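Local coordinates for high affinity transport system protein p37 (Mycoplasma hyorhinis, PDB 3E79) that forms part of a high-affinity transport system as an extracytoplasmic lipoprotein and binds thiamine diphosphate, at residues Asp169-Ile174 with Leu335-Pro340; Lys233-Lys238 with Asn268-Lys273; Met218-Gly223 with Glu330-Leu335. All blocks are in the same frame, centred on the assembly; numbering follows the deposited sequence.

Contact 1. Residues Asp169-Ile174 with Leu335-Pro340; sequences DPLVKI and LIVTNP. With I3C (5-amino-2,4,6-triiodobenzene-1,3-dicarboxylic acid), chain B.
Leu-171 and Val-172, in the first turn of the helix that begins at Pro-170, lie across strand 331-337; the axes of the two short segments approach to 6.1 Å at 111°, and no hydrogen bond joins them. Leu-171 contributes most. Its CB rests on Ile-336 CG1 at 3.7 Å, while CD1 reaches further along the strand to Val-337 O, at 3.5 Å, and the side-chain oxygen of Asn-339. With CG beside the backbone N (chi1 -52°), the isobutyl group extends over the chain from Val-337 to Asn-339. Under this apolar cover Val-337 O is buried without a polar partner, which probably carries some energetic cost. Next to it Val-172 divides its two methyls: CG2 packs on Ile-336 CD1 at 3.9 Å, and CG1 faces the amino group of the triiodinated additive I3C, whose N13 donates to Leu-335 O. About a turn beyond Leu-171, Ile-174 CG2 meets Val-337 CG1 at 3.9 Å, the two side chains crossing at about a right angle. Leucine, valine and isoleucine suit this buried interface, where methyl and methylene groups meet and no polar group bridges the two segments. Asp-169, short and able to accept, is the N-cap: its OD1 takes the N-H of Leu-171 at 2.8 Å, and OD2 gathers the amides of Val-163, Asp-164 and Gly-165. Asn-339 is fixed by Tyr-162 N and Ala-401 O. The contact thus seats the start of helix 170-184 on edge strand 331-337, with strand 217-223 alongside that strand and Ile-265 of helix 256-269 against Leu-171.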
loop_
_atom_site.group_PDB
_atom_site.type_symbol
_atom_site.label_atom_id
_atom_site.label_comp_id
_atom_site.label_asym_id
_atom_site.label_seq_id
_atom_site.Cartn_x
_atom_site.Cartn_y
_atom_site.Cartn_z
ATOM N N ASP A 169 20.930 6.590 10.799
ATOM C CA ASP A 169 19.470 6.585 10.986
ATOM C C ASP A 169 18.926 5.269 10.453
ATOM O O ASP A 169 19.289 4.815 9.364
ATOM C CB ASP A 169 18.875 7.810 10.316
ATOM C CG ASP A 169 17.380 7.953 10.520
ATOM O OD1 ASP A 169 16.682 7.014 10.085
ATOM O OD2 ASP A 169 16.911 8.958 11.097
ATOM N N PRO A 170 18.062 4.601 11.211
ATOM C CA PRO A 170 17.624 3.269 10.788
ATOM C C PRO A 170 16.878 3.356 9.458
ATOM O O PRO A 170 16.970 2.409 8.676
ATOM C CB PRO A 170 16.703 2.810 11.915
ATOM C CG PRO A 170 16.305 4.054 12.628
ATOM C CD PRO A 170 17.427 5.038 12.460
ATOM N N LEU A 171 16.176 4.446 9.152
ATOM C CA LEU A 171 15.506 4.536 7.849
ATOM C C LEU A 171 16.498 4.770 6.707
ATOM O O LEU A 171 16.252 4.392 5.554
ATOM C CB LEU A 171 14.456 5.653 7.825
ATOM C CG LEU A 171 13.450 5.587 8.984
ATOM C CD1 LEU A 171 12.332 6.596 8.813
ATOM C CD2 LEU A 171 12.927 4.162 9.090
ATOM N N VAL A 172 17.628 5.399 7.031
ATOM C CA VAL A 172 18.669 5.566 6.019
ATOM C C VAL A 172 19.353 4.236 5.750
ATOM O O VAL A 172 19.668 3.930 4.595
ATOM C CB VAL A 172 19.719 6.603 6.439
ATOM C CG1 VAL A 172 20.955 6.492 5.551
ATOM C CG2 VAL A 172 19.148 8.014 6.365
ATOM N N LYS A 173 19.579 3.455 6.808
ATOM C CA LYS A 173 20.140 2.111 6.665
ATOM C C LYS A 173 19.276 1.209 5.803
ATOM O O LYS A 173 19.713 0.406 4.971
ATOM C CB LYS A 173 20.328 1.455 8.044
ATOM C CG LYS A 173 21.213 2.256 8.988
ATOM C CD LYS A 173 22.215 1.396 9.733
ATOM C CE LYS A 173 23.496 1.199 8.939
ATOM N NZ LYS A 173 24.579 2.143 9.336
ATOM N N ILE A 174 17.949 1.286 5.968
ATOM C CA ILE A 174 17.123 0.519 5.026
ATOM C C ILE A 174 17.283 1.008 3.599
ATOM O O ILE A 174 17.361 0.226 2.645
ATOM C CB ILE A 174 15.638 0.611 5.439
ATOM C CG1 ILE A 174 15.387 -0.117 6.762
ATOM C CG2 ILE A 174 14.766 0.135 4.291
ATOM C CD1 ILE A 174 14.057 0.136 7.420
ATOM N N LEU A 335 17.004 7.441 -1.045
ATOM C CA LEU A 335 17.629 8.345 -0.084
ATOM C C LEU A 335 17.285 7.928 1.334
ATOM O O LEU A 335 18.150 7.823 2.202
ATOM C CB LEU A 335 17.194 9.780 -0.356
ATOM C CG LEU A 335 17.655 10.834 0.654
ATOM C CD1 LEU A 335 19.128 11.139 0.438
ATOM C CD2 LEU A 335 16.804 12.093 0.532
ATOM N N ILE A 336 15.994 7.701 1.566
ATOM C CA ILE A 336 15.505 7.307 2.889
ATOM C C ILE A 336 14.093 6.730 2.766
ATOM O O ILE A 336 13.402 7.034 1.791
ATOM C CB ILE A 336 15.517 8.514 3.834
ATOM C CG1 ILE A 336 15.203 8.216 5.302
ATOM C CG2 ILE A 336 14.557 9.585 3.307
ATOM C CD1 ILE A 336 15.511 9.377 6.231
ATOM N N VAL A 337 13.654 5.901 3.699
ATOM C CA VAL A 337 12.267 5.407 3.653
ATOM C C VAL A 337 11.480 6.155 4.712
ATOM O O VAL A 337 12.012 7.070 5.347
ATOM C CB VAL A 337 12.184 3.891 3.821
ATOM C CG1 VAL A 337 12.997 3.197 2.719
ATOM C CG2 VAL A 337 12.688 3.429 5.183
ATOM N N THR A 338 10.208 5.841 4.931
ATOM C CA THR A 338 9.458 6.636 5.917
ATOM C C THR A 338 9.159 5.807 7.160
ATOM O O THR A 338 9.531 4.627 7.232
ATOM C CB THR A 338 8.132 7.125 5.309
ATOM O OG1 THR A 338 7.278 5.977 5.124
ATOM C CG2 THR A 338 8.338 7.734 3.930
ATOM N N ASN A 339 8.476 6.406 8.134
ATOM C CA ASN A 339 7.900 5.634 9.234
ATOM C C ASN A 339 6.844 4.674 8.685
ATOM O O ASN A 339 6.354 4.915 7.573
ATOM C CB ASN A 339 7.279 6.563 10.286
ATOM C CG ASN A 339 8.351 7.447 10.916
ATOM O OD1 ASN A 339 9.472 6.973 11.138
ATOM N ND2 ASN A 339 7.995 8.693 11.195
ATOM N N PRO A 340 6.504 3.616 9.416
ATOM C CA PRO A 340 5.616 2.558 8.902
ATOM C C PRO A 340 4.164 2.751 9.318
ATOM O O PRO A 340 3.912 3.255 10.418
ATOM C CB PRO A 340 6.207 1.331 9.594
ATOM C CG PRO A 340 6.608 1.847 10.947
ATOM C CD PRO A 340 6.922 3.308 10.794
HETATM I I3 I3C B . 22.593 10.722 4.669
HETATM I I2 I3C B . 21.385 6.793 0.328
HETATM I I1 I3C B . 27.081 8.326 1.407
HETATM O O8 I3C B . 25.928 10.013 4.752
HETATM O O9 I3C B . 25.819 11.376 2.972
HETATM C C10 I3C B . 24.574 6.753 0.058
HETATM N N13 I3C B . 20.981 8.856 2.721
HETATM C C1 I3C B . 24.608 9.360 2.869
HETATM C C6 I3C B . 23.247 9.423 3.175
HETATM C C5 I3C B . 22.292 8.689 2.479
HETATM C C4 I3C B . 22.766 7.793 1.510
HETATM C C3 I3C B . 24.122 7.729 1.155
HETATM C C2 I3C B . 25.053 8.494 1.869
HETATM C C7 I3C B . 25.552 10.334 3.615
HETATM O O11 I3C B . 24.770 7.184 -1.093
HETATM O O12 I3C B . 24.723 5.568 0.414
#

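Contact 2. Residues Lys233-Lys238 with Asn268-Lys273; sequences KAWNDK and NHFQNK. With I3C (5-amino-2,4,6-triiodobenzene-1,3-dicarboxylic acid), chain C.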
loop_
_atom_site.group_PDB
_atom_site.type_symbol
_atom_site.label_atom_id
_atom_site.label_comp_id
_atom_site.label_asym_id
_atom_site.label_seq_id
_atom_site.Cartn_x
_atom_site.Cartn_y
_atom_site.Cartn_z
ATOM N N LYS A 233 24.232 16.682 -0.127
ATOM C CA LYS A 233 24.697 17.839 0.624
ATOM C C LYS A 233 23.552 18.723 1.111
ATOM O O LYS A 233 23.536 19.159 2.260
ATOM C CB LYS A 233 25.617 18.752 -0.203
ATOM C CG LYS A 233 25.634 20.148 0.419
ATOM C CD LYS A 233 25.380 21.257 -0.574
ATOM C CE LYS A 233 23.932 21.411 -1.006
ATOM N NZ LYS A 233 23.821 21.457 -2.497
ATOM N N ALA A 234 22.598 19.027 0.230
ATOM C CA ALA A 234 21.492 19.884 0.694
ATOM C C ALA A 234 20.683 19.224 1.806
ATOM O O ALA A 234 20.175 19.877 2.733
ATOM C CB ALA A 234 20.637 20.225 -0.511
ATOM N N TRP A 235 20.556 17.902 1.737
ATOM C CA TRP A 235 19.917 17.086 2.755
ATOM C C TRP A 235 20.720 17.140 4.047
ATOM O O TRP A 235 20.197 17.375 5.145
ATOM C CB TRP A 235 19.805 15.628 2.291
ATOM C CG TRP A 235 19.270 14.695 3.343
ATOM C CD1 TRP A 235 19.999 13.930 4.203
ATOM C CD2 TRP A 235 17.883 14.422 3.645
ATOM N NE1 TRP A 235 19.160 13.204 5.022
ATOM C CE2 TRP A 235 17.855 13.490 4.695
ATOM C CE3 TRP A 235 16.675 14.884 3.117
ATOM C CZ2 TRP A 235 16.667 12.991 5.256
ATOM C CZ3 TRP A 235 15.502 14.391 3.667
ATOM C CH2 TRP A 235 15.508 13.461 4.713
ATOM N N ASN A 236 22.032 16.909 3.926
ATOM C CA ASN A 236 22.810 16.976 5.177
ATOM C C ASN A 236 22.904 18.381 5.754
ATOM O O ASN A 236 22.944 18.529 6.979
ATOM C CB ASN A 236 24.207 16.397 4.928
ATOM C CG ASN A 236 24.129 14.894 4.706
ATOM O OD1 ASN A 236 23.433 14.175 5.423
ATOM N ND2 ASN A 236 24.849 14.432 3.695
ATOM N N ASP A 237 22.946 19.428 4.934
ATOM C CA ASP A 237 22.996 20.802 5.392
ATOM C C ASP A 237 21.623 21.335 5.838
ATOM O O ASP A 237 21.607 22.470 6.330
ATOM C CB ASP A 237 23.476 21.767 4.309
ATOM C CG ASP A 237 24.942 21.747 3.972
ATOM O OD1 ASP A 237 25.719 21.033 4.632
ATOM O OD2 ASP A 237 25.323 22.458 3.010
ATOM N N LYS A 238 20.548 20.589 5.662
ATOM C CA LYS A 238 19.165 20.966 5.925
ATOM C C LYS A 238 18.821 22.271 5.212
ATOM O O LYS A 238 18.127 23.170 5.675
ATOM C CB LYS A 238 18.859 21.070 7.418
ATOM C CG LYS A 238 19.169 19.793 8.197
ATOM C CD LYS A 238 18.606 19.827 9.601
ATOM C CE LYS A 238 18.573 18.452 10.256
ATOM N NZ LYS A 238 17.426 18.303 11.204
ATOM N N ASN A 268 10.283 16.802 9.564
ATOM C CA ASN A 268 11.122 16.442 10.696
ATOM C C ASN A 268 12.603 16.643 10.388
ATOM O O ASN A 268 13.407 16.909 11.274
ATOM C CB ASN A 268 10.911 14.981 11.083
ATOM C CG ASN A 268 9.601 14.815 11.837
ATOM O OD1 ASN A 268 8.917 15.806 12.065
ATOM N ND2 ASN A 268 9.287 13.584 12.201
ATOM N N HIS A 269 12.989 16.490 9.129
ATOM C CA HIS A 269 14.409 16.634 8.812
ATOM C C HIS A 269 14.750 18.109 8.618
ATOM O O HIS A 269 15.742 18.590 9.161
ATOM C CB HIS A 269 14.803 15.841 7.575
ATOM C CG HIS A 269 16.289 15.885 7.330
ATOM N ND1 HIS A 269 17.171 15.185 8.121
ATOM C CD2 HIS A 269 17.043 16.535 6.421
ATOM C CE1 HIS A 269 18.414 15.395 7.692
ATOM N NE2 HIS A 269 18.362 16.214 6.656
ATOM N N PHE A 270 13.922 18.805 7.846
ATOM C CA PHE A 270 14.128 20.225 7.610
ATOM C C PHE A 270 13.289 21.029 8.610
ATOM O O PHE A 270 12.398 21.778 8.220
ATOM C CB PHE A 270 13.787 20.584 6.166
ATOM C CG PHE A 270 14.628 19.893 5.102
ATOM C CD1 PHE A 270 15.828 20.425 4.667
ATOM C CD2 PHE A 270 14.211 18.700 4.523
ATOM C CE1 PHE A 270 16.581 19.791 3.696
ATOM C CE2 PHE A 270 14.957 18.052 3.563
ATOM C CZ PHE A 270 16.158 18.598 3.133
ATOM N N GLN A 271 13.571 20.842 9.888
ATOM C CA GLN A 271 12.874 21.450 11.007
ATOM C C GLN A 271 12.568 22.923 10.765
ATOM O O GLN A 271 13.467 23.719 10.473
ATOM C CB GLN A 271 13.713 21.352 12.285
ATOM C CG GLN A 271 14.319 19.998 12.589
ATOM C CD GLN A 271 13.557 19.235 13.662
ATOM O OE1 GLN A 271 12.337 19.356 13.774
ATOM N NE2 GLN A 271 14.275 18.445 14.452
ATOM N N ASN A 272 11.306 23.297 10.880
ATOM C CA ASN A 272 10.909 24.694 10.812
ATOM C C ASN A 272 11.268 25.414 9.523
ATOM O O ASN A 272 11.414 26.644 9.598
ATOM C CB ASN A 272 11.548 25.451 11.988
ATOM C CG ASN A 272 11.443 24.716 13.309
ATOM O OD1 ASN A 272 10.379 24.232 13.708
ATOM N ND2 ASN A 272 12.567 24.631 14.020
ATOM N N LYS A 273 11.405 24.769 8.364
ATOM C CA LYS A 273 11.748 25.504 7.144
ATOM C C LYS A 273 10.545 25.713 6.223
ATOM O O LYS A 273 10.599 26.602 5.372
ATOM C CB LYS A 273 12.847 24.816 6.333
ATOM C CG LYS A 273 14.211 24.728 6.996
ATOM C CD LYS A 273 14.960 26.047 6.879
ATOM C CE LYS A 273 16.133 26.103 7.840
ATOM N NZ LYS A 273 17.374 25.529 7.252
HETATM I I3 I3C C . 16.349 32.677 7.041
HETATM I I2 I3C C . 13.293 28.062 4.451
HETATM I I1 I3C C . 19.342 28.213 4.218
HETATM O O8 I3C C . 19.130 31.165 7.074
HETATM O O9 I3C C . 19.502 31.479 4.919
HETATM C C10 I3C C . 16.278 27.136 3.698
HETATM N N13 I3C C . 13.921 30.775 6.044
HETATM C C1 I3C C . 17.510 30.298 5.526
HETATM C C6 I3C C . 16.300 30.879 5.931
HETATM C C5 I3C C . 15.085 30.247 5.638
HETATM C C4 I3C C . 15.094 29.038 4.920
HETATM C C3 I3C C . 16.307 28.453 4.498
HETATM C C2 I3C C . 17.525 29.090 4.804
HETATM C C7 I3C C . 18.825 31.039 5.868
HETATM O O11 I3C C . 15.983 27.184 2.490
HETATM O O12 I3C C . 16.546 26.063 4.282
HETATM O O HOH W 1 15.903 15.849 12.254
#
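His-269 NE2 donates to Trp-235 O at 2.6 Å in a nearly straight bond (166° at the hydrogen), the acceptor lying in the imidazole plane. The same carbonyl takes Lys-238 N from the opposite face of its plane, so two donors grip it where helix 225-236 ends in a Schellman motif. The other ring nitrogen, ND1, is hydrogen-bonded to Tyr-162 OH; both are therefore engaged. Histidine fits because it is flat as well as polar: it forms an offset stack with Trp-235, its centroid 3.7 Å from that of the six-membered ring, while Lys-238 CE covers the other face in a CH-pi contact. Trp-235 NE1 donates to Gly-165 O. The long chain of Lys-238 carries NZ to His-269 O, 2.7 Å away on a lone pair in the carbonyl plane, and a water links NZ to Asn-268 O. In return Lys-273 NZ donates to Lys-238 O at 2.9 Å and to carboxylate O12 of the bound I3C. Phe-270 needs no polar partner; its CE2 touches Trp-235 CE3 at 3.6 Å. The C-terminal ends of helices 225-236 and 256-269 are thereby joined, with helix 240-245 against Phe-270 and strand 331-337 against Trp-235.

Contact 3. Residues Met218-Gly223 with Glu330-Leu335; sequences MIWIKG and EKMEAL. With I3C (5-amino-2,4,6-triiodobenzene-1,3-dicarboxylic acid), chain B.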
loop_
_atom_site.group_PDB
_atom_site.type_symbol
_atom_site.label_atom_id
_atom_site.label_comp_id
_atom_site.label_asym_id
_atom_site.label_seq_id
_atom_site.Cartn_x
_atom_site.Cartn_y
_atom_site.Cartn_z
ATOM N N MET A 218 8.860 5.880 0.369
ATOM C CA MET A 218 10.310 6.078 0.259
ATOM C C MET A 218 10.603 7.300 -0.590
ATOM O O MET A 218 9.757 7.715 -1.391
ATOM C CB MET A 218 11.012 4.861 -0.345
ATOM C CG MET A 218 10.740 4.630 -1.809
ATOM S SD MET A 218 11.496 3.127 -2.452
ATOM C CE MET A 218 13.224 3.589 -2.469
ATOM N N ILE A 219 11.794 7.874 -0.408
ATOM C CA ILE A 219 12.170 9.001 -1.276
ATOM C C ILE A 219 13.314 8.562 -2.188
ATOM O O ILE A 219 14.316 8.031 -1.688
ATOM C CB ILE A 219 12.549 10.237 -0.449
ATOM C CG1 ILE A 219 11.407 10.806 0.410
ATOM C CG2 ILE A 219 13.104 11.359 -1.318
ATOM C CD1 ILE A 219 11.901 11.875 1.369
ATOM N N TRP A 220 13.125 8.779 -3.480
ATOM C CA TRP A 220 14.107 8.442 -4.499
ATOM C C TRP A 220 14.869 9.707 -4.909
ATOM O O TRP A 220 14.295 10.787 -4.810
ATOM C CB TRP A 220 13.502 7.899 -5.779
ATOM C CG TRP A 220 12.825 6.576 -5.748
ATOM C CD1 TRP A 220 11.491 6.349 -5.504
ATOM C CD2 TRP A 220 13.429 5.302 -5.970
ATOM N NE1 TRP A 220 11.240 5.003 -5.563
ATOM C CE2 TRP A 220 12.408 4.337 -5.844
ATOM C CE3 TRP A 220 14.740 4.886 -6.261
ATOM C CZ2 TRP A 220 12.672 2.981 -6.006
ATOM C CZ3 TRP A 220 14.995 3.533 -6.418
ATOM C CH2 TRP A 220 13.957 2.593 -6.287
ATOM N N ILE A 221 16.108 9.563 -5.369
ATOM C CA ILE A 221 16.816 10.733 -5.890
ATOM C C ILE A 221 17.514 10.306 -7.183
ATOM O O ILE A 221 17.836 9.128 -7.325
ATOM C CB ILE A 221 17.865 11.367 -4.960
ATOM C CG1 ILE A 221 18.986 10.401 -4.564
ATOM C CG2 ILE A 221 17.212 12.006 -3.745
ATOM C CD1 ILE A 221 19.917 10.948 -3.506
ATOM N N LYS A 222 17.703 11.258 -8.084
ATOM C CA LYS A 222 18.211 10.905 -9.402
ATOM C C LYS A 222 19.142 11.988 -9.925
ATOM O O LYS A 222 18.864 13.161 -9.739
ATOM C CB LYS A 222 17.045 10.727 -10.386
ATOM C CG LYS A 222 17.501 10.427 -11.796
ATOM C CD LYS A 222 16.738 11.121 -12.896
ATOM C CE LYS A 222 16.701 12.630 -12.784
ATOM N NZ LYS A 222 15.734 13.236 -13.743
ATOM N N GLY A 223 20.235 11.579 -10.576
ATOM C CA GLY A 223 21.055 12.564 -11.293
ATOM C C GLY A 223 22.375 11.927 -11.710
ATOM O O GLY A 223 22.573 10.739 -11.428
ATOM N N GLU A 330 23.283 8.669 -15.638
ATOM C CA GLU A 330 22.557 9.018 -14.410
ATOM C C GLU A 330 22.107 7.766 -13.680
ATOM O O GLU A 330 21.918 6.703 -14.272
ATOM C CB GLU A 330 21.367 9.922 -14.731
ATOM C CG GLU A 330 21.806 11.277 -15.284
ATOM C CD GLU A 330 20.646 12.263 -15.224
ATOM O OE1 GLU A 330 19.518 11.836 -15.539
ATOM O OE2 GLU A 330 20.858 13.434 -14.864
ATOM N N LYS A 331 21.949 7.883 -12.359
ATOM C CA LYS A 331 21.462 6.746 -11.594
ATOM C C LYS A 331 20.267 7.205 -10.743
ATOM O O LYS A 331 20.123 8.373 -10.418
ATOM C CB LYS A 331 22.501 6.129 -10.669
ATOM C CG LYS A 331 23.871 5.853 -11.269
ATOM C CD LYS A 331 24.847 5.427 -10.176
ATOM C CE LYS A 331 25.883 6.504 -9.889
ATOM N NZ LYS A 331 25.575 7.764 -10.629
ATOM N N MET A 332 19.437 6.244 -10.376
ATOM C CA MET A 332 18.326 6.553 -9.455
ATOM C C MET A 332 18.550 5.732 -8.209
ATOM O O MET A 332 18.897 4.541 -8.289
ATOM C CB MET A 332 17.082 6.242 -10.258
ATOM C CG MET A 332 15.776 6.019 -9.552
ATOM S SD MET A 332 14.384 6.341 -10.674
ATOM C CE MET A 332 13.124 6.557 -9.390
ATOM N N GLU A 333 18.401 6.321 -7.019
ATOM C CA GLU A 333 18.668 5.514 -5.834
ATOM C C GLU A 333 17.806 6.010 -4.673
ATOM O O GLU A 333 17.289 7.124 -4.788
ATOM C CB GLU A 333 20.147 5.543 -5.468
ATOM C CG GLU A 333 20.662 6.845 -4.901
ATOM C CD GLU A 333 22.167 7.008 -5.033
ATOM O OE1 GLU A 333 22.693 7.929 -4.375
ATOM O OE2 GLU A 333 22.867 6.285 -5.769
ATOM N N ALA A 334 17.711 5.161 -3.651
ATOM C CA ALA A 334 16.918 5.497 -2.476
ATOM C C ALA A 334 17.695 6.419 -1.548
ATOM O O ALA A 334 18.887 6.200 -1.300
ATOM C CB ALA A 334 16.471 4.239 -1.733
ATOM N N LEU A 335 17.004 7.441 -1.045
ATOM C CA LEU A 335 17.629 8.345 -0.084
ATOM C C LEU A 335 17.285 7.928 1.334
ATOM O O LEU A 335 18.150 7.823 2.202
ATOM C CB LEU A 335 17.194 9.780 -0.356
ATOM C CG LEU A 335 17.655 10.834 0.654
ATOM C CD1 LEU A 335 19.128 11.139 0.438
ATOM C CD2 LEU A 335 16.804 12.093 0.532
HETATM I I3 I3C B . 22.593 10.722 4.669
HETATM I I2 I3C B . 21.385 6.793 0.328
HETATM I I1 I3C B . 27.081 8.326 1.407
HETATM O O8 I3C B . 25.928 10.013 4.752
HETATM O O9 I3C B . 25.819 11.376 2.972
HETATM C C10 I3C B . 24.574 6.753 0.058
HETATM N N13 I3C B . 20.981 8.856 2.721
HETATM C C1 I3C B . 24.608 9.360 2.869
HETATM C C6 I3C B . 23.247 9.423 3.175
HETATM C C5 I3C B . 22.292 8.689 2.479
HETATM C C4 I3C B . 22.766 7.793 1.510
HETATM C C3 I3C B . 24.122 7.729 1.155
HETATM C C2 I3C B . 25.053 8.494 1.869
HETATM C C7 I3C B . 25.552 10.334 3.615
HETATM O O11 I3C B . 24.770 7.184 -1.093
HETATM O O12 I3C B . 24.723 5.568 0.414
#
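Met-332 sends CG away from its backbone N (chi1 161°) and continues extended, which lays CE over one face of the Trp-220 indole, 3.9 Å from the centroid of the five-membered ring. Met-218 folds back at its last torsion (chi3 -72°), bringing its own CE over the opposite face of the indole, toward its rim, and tightly onto Ala-334 CB, at 3.4 Å. Flexible, polarisable methionines thus sandwich a broad ring, in a Met-aromatic contact on the side of Met-332, and the small alanine admits the methyl; Trp-220 NE1 is bonded to Ser-307 OG. On the face carrying Ile-221 and Glu-333, Ile-221 CD1 meets Leu-335 CD1 at 4.0 Å, and Ile-221 CG1 lies by the aliphatic part of Glu-333, whose carboxylate forms a salt bridge with Lys-232. Backbone bonds set the register: Ile-221 and Glu-333 exchange two, and Leu-335 N meets Ile-219 O at 2.8 Å. Gly-223 likewise pairs with Lys-331, and the extended side chain of Glu-330 lies with CG and CD along the backbone of Gly-223, which has no side chain to stand in its way. This is antiparallel pairing at the edge of a mixed five-stranded sheet with helices against it, consistent with one lobe of a periplasmic-binding-protein fold.

Overall arrangement
From the N terminus, helix 170-184 comes first, and contact 1 closes the longest loop when strand 331-337 returns to its start, 161 residues later. Inside that loop lies contact 3, where strand 217-223 pairs with the same strand 331-337; the two contacts share Leu-335. Helix 225-236 follows directly, and contact 2, nested within both, joins its end to that of helix 256-269. None of the loops cross. Trp-235 connects the set, its ring packing on Leu-335 and Ile-336, while Ile-336 O probably accepts from Ile-219 N. Together they tie three helices to one edge of the five-stranded sheet; in contact 1 the side chain of Thr-338 lies about 9 Å from the bound thiamine diphosphate.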